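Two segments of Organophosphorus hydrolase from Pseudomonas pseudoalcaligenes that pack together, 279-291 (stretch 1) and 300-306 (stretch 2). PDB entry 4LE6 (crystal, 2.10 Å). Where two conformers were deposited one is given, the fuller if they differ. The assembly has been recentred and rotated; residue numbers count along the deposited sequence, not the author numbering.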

# COMPACT_ATOMS: atom_id res chain seq x y z
N ILE A 279 -11.52 20.63 -4.78
CA ILE A 279 -11.45 19.23 -5.20
C ILE A 279 -11.47 18.30 -3.98
O ILE A 279 -12.08 17.22 -4.02
N LEU A 280 -10.81 18.69 -2.90
CA LEU A 280 -10.79 17.83 -1.72
C LEU A 280 -12.20 17.77 -1.15
O LEU A 280 -12.71 16.68 -0.83
N ALA A 281 -12.84 18.94 -1.06
CA ALA A 281 -14.21 18.98 -0.54
C ALA A 281 -15.13 18.07 -1.37
O ALA A 281 -15.89 17.27 -0.81
N GLU A 282 -15.04 18.18 -2.70
CA GLU A 282 -15.87 17.37 -3.59
C GLU A 282 -15.57 15.87 -3.49
O GLU A 282 -16.49 15.04 -3.44
N ALA A 283 -14.30 15.52 -3.48
CA ALA A 283 -13.91 14.11 -3.37
C ALA A 283 -14.42 13.53 -2.06
O ALA A 283 -14.92 12.39 -2.01
N ALA A 284 -14.31 14.30 -0.98
CA ALA A 284 -14.77 13.81 0.33
C ALA A 284 -16.30 13.67 0.35
O ALA A 284 -16.84 12.68 0.85
N THR A 285 -16.98 14.68 -0.17
CA THR A 285 -18.44 14.67 -0.18
C THR A 285 -19.04 13.55 -1.04
O THR A 285 -19.96 12.85 -0.61
N ASP A 286 -18.53 13.40 -2.25
CA ASP A 286 -19.06 12.41 -3.20
C ASP A 286 -18.39 11.03 -3.03
O ASP A 286 -18.68 10.11 -3.78
N LYS A 287 -17.50 10.90 -2.04
CA LYS A 287 -16.82 9.63 -1.74
C LYS A 287 -16.21 8.96 -2.98
O LYS A 287 -16.27 7.74 -3.14
N LEU A 288 -15.61 9.74 -3.86
CA LEU A 288 -15.13 9.16 -5.10
C LEU A 288 -13.74 8.60 -4.87
O LEU A 288 -13.07 8.95 -3.90
N TRP A 289 -13.34 7.68 -5.74
CA TRP A 289 -11.97 7.19 -5.70
C TRP A 289 -11.08 8.28 -6.28
O TRP A 289 -11.47 9.00 -7.20
N VAL A 290 -9.86 8.37 -5.78
CA VAL A 290 -8.89 9.33 -6.26
C VAL A 290 -7.64 8.57 -6.72
O VAL A 290 -7.25 7.58 -6.09
N ALA A 291 -7.05 9.03 -7.82
CA ALA A 291 -5.77 8.53 -8.31
C ALA A 291 -4.81 9.72 -8.42
O ALA A 291 -5.03 10.61 -9.27
N LEU A 300 -4.01 5.23 -4.99
CA LEU A 300 -5.45 5.02 -5.06
C LEU A 300 -6.07 5.02 -3.67
O LEU A 300 -5.52 4.45 -2.74
N GLY A 301 -7.23 5.66 -3.52
CA GLY A 301 -7.87 5.71 -2.23
C GLY A 301 -8.99 6.72 -2.18
O GLY A 301 -9.46 7.17 -3.22
N HIS A 302 -9.40 7.08 -0.96
CA HIS A 302 -10.49 8.04 -0.77
C HIS A 302 -10.02 9.16 0.12
O HIS A 302 -9.04 9.02 0.85
N VAL A 303 -10.75 10.26 0.04
CA VAL A 303 -10.53 11.42 0.90
C VAL A 303 -11.64 11.47 1.94
O VAL A 303 -12.82 11.40 1.60
N ARG A 304 -11.24 11.64 3.20
CA ARG A 304 -12.17 11.75 4.31
C ARG A 304 -12.06 13.15 4.90
O ARG A 304 -10.95 13.68 5.05
N LYS A 305 -13.20 13.74 5.23
CA LYS A 305 -13.19 15.03 5.88
C LYS A 305 -12.94 14.84 7.37
O LYS A 305 -13.54 13.99 8.01
N GLU A 306 -12.02 15.64 7.92
CA GLU A 306 -11.75 15.65 9.35
C GLU A 306 -12.35 16.93 9.94
O GLU A 306 -12.85 17.76 9.20

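A strand that pairs with one element can also serve as the floor for another, and its side chains then have to suit both. In this organophosphorus hydrolase, strand 300-305 does so, pairing briefly with strand 289-291 and then running beneath helix 279-286 at 100° to it. The pairing is antiparallel: Val290 N donates to Gly301 O (2.9 Å) and Gly301 N to Val290 O (3.2 Å). In the neighbouring pair, Leu300 (chi1 m, chi2 t) brings CD2 to 3.8 Å from Ala291 CB on their shared face of the sheet.

Val303 is the centre of the helix contact. Its CB points toward stretch 1, and chi1 is t: CG1 lies 4.1 Å from Ala284 CB, and CG2 lies 3.8 Å from Ala283 CB and 4.1 Å from Val290 CG2; Leu280 CD2 approaches both methyls, at 4.0 Å from Val303 CG1 and 4.3 Å from Val303 CG2. Leu280 leaves the helix sideways, yet its m, t rotamer carries the end of the chain back to the valine. At Ala284 the backbones come close, and its CA makes a CA-H...O contact with Val303 O at 3.4 Å.

Past the helix, where Lys287 adopts positive phi, the contact becomes aromatic. Trp289 and His302 both start sideways, and chi1 m in each turns the rings together: His302 CE1 sits over one face of the indole, 3.3 Å from Trp289 CZ3, with the planes inclined at 44°.

Water completes the polar side. Water 1 accepts from Val303 N (2.8 Å) and lies within hydrogen-bonding distance of Ala283 O (2.9 Å) and Leu288 O (2.7 Å); water 2 donates to Ala284 O and Val303 O, both at 2.6 Å. Water 3 links His302 NE2 (2.8 Å) to Lys287 O (3.2 Å). Arg304, whose CB points away from stretch 1, forms a salt bridge from NE to Glu306 OE2 (2.7 Å).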

# COMPACT_ATOMS: atom_id res chain seq x y z
CB ILE A 279 -10.20 18.99 -6.06
CG1 ILE A 279 -10.30 19.75 -7.40
CG2 ILE A 279 -9.98 17.49 -6.33
CD1 ILE A 279 -11.51 19.37 -8.26
CB LEU A 280 -9.82 18.35 -0.66
CG LEU A 280 -8.34 18.13 -0.94
CD1 LEU A 280 -7.51 18.91 0.08
CD2 LEU A 280 -7.98 16.64 -0.91
CB ALA A 281 -14.72 20.40 -0.53
CB GLU A 282 -15.67 17.84 -5.05
CG GLU A 282 -16.17 16.88 -6.11
CD GLU A 282 -16.05 17.45 -7.52
OE1 GLU A 282 -15.33 18.46 -7.69
OE2 GLU A 282 -16.67 16.89 -8.44
CB ALA A 283 -12.40 13.98 -3.43
CB ALA A 284 -14.32 14.76 1.46
CB THR A 285 -18.97 16.01 -0.72
OG1 THR A 285 -18.71 17.02 0.25
CG2 THR A 285 -20.46 15.93 -1.03
CB ASP A 286 -18.84 12.90 -4.64
CG ASP A 286 -19.57 14.21 -4.94
OD1 ASP A 286 -20.63 14.48 -4.33
OD2 ASP A 286 -19.09 14.97 -5.81
CB LYS A 287 -17.78 8.64 -1.08
CG LYS A 287 -18.36 9.10 0.25
CD LYS A 287 -19.29 8.04 0.81
CE LYS A 287 -19.85 8.41 2.17
NZ LYS A 287 -20.65 7.28 2.72
CB LEU A 288 -15.14 10.16 -6.25
CG LEU A 288 -14.61 11.56 -5.97
CD1 LEU A 288 -13.10 11.56 -5.87
CD2 LEU A 288 -15.09 12.50 -7.06
CB TRP A 289 -11.82 5.93 -6.54
CG TRP A 289 -12.44 4.69 -6.00
CD1 TRP A 289 -13.66 4.17 -6.32
CD2 TRP A 289 -11.85 3.78 -5.05
NE1 TRP A 289 -13.87 3.00 -5.63
CE2 TRP A 289 -12.78 2.74 -4.84
CE3 TRP A 289 -10.64 3.75 -4.36
CZ2 TRP A 289 -12.53 1.67 -3.97
CZ3 TRP A 289 -10.39 2.70 -3.49
CH2 TRP A 289 -11.34 1.68 -3.30
CB VAL A 290 -8.55 10.33 -5.15
CG1 VAL A 290 -7.31 11.12 -5.47
CG2 VAL A 290 -9.75 11.27 -4.92
CB ALA A 291 -5.94 7.85 -9.66
CB LEU A 300 -5.75 3.68 -5.72
CG LEU A 300 -5.39 3.61 -7.20
CD1 LEU A 300 -5.40 2.16 -7.66
CD2 LEU A 300 -6.38 4.45 -8.00
CB HIS A 302 -11.69 7.39 -0.09
CG HIS A 302 -12.35 6.33 -0.91
ND1 HIS A 302 -11.91 5.02 -0.93
CD2 HIS A 302 -13.43 6.37 -1.73
CE1 HIS A 302 -12.69 4.31 -1.72
NE2 HIS A 302 -13.62 5.10 -2.23
CB VAL A 303 -10.61 12.73 0.09
CG1 VAL A 303 -10.31 13.93 0.99
CG2 VAL A 303 -9.66 12.68 -1.06
CB ARG A 304 -11.84 10.72 5.39
CG ARG A 304 -12.68 10.80 6.65
CD ARG A 304 -12.31 9.69 7.66
NE ARG A 304 -11.05 9.97 8.35
CZ ARG A 304 -10.01 9.15 8.45
NH1 ARG A 304 -10.02 7.94 7.92
NH2 ARG A 304 -8.94 9.55 9.11
CB LYS A 305 -14.51 15.76 5.65
CG LYS A 305 -14.46 17.20 6.12
CD LYS A 305 -15.81 17.90 6.01
CE LYS A 305 -15.70 19.33 6.47
NZ LYS A 305 -15.29 19.41 7.90
CB GLU A 306 -10.24 15.63 9.59
CG GLU A 306 -9.58 14.32 9.20
CD GLU A 306 -9.87 13.19 10.18
OE1 GLU A 306 -9.88 13.43 11.41
OE2 GLU A 306 -10.10 12.05 9.72
O HOH W 1 -13.10 10.21 -1.48
O HOH W 2 -15.32 10.90 1.91
O HOH W 3 -16.21 4.59 -3.25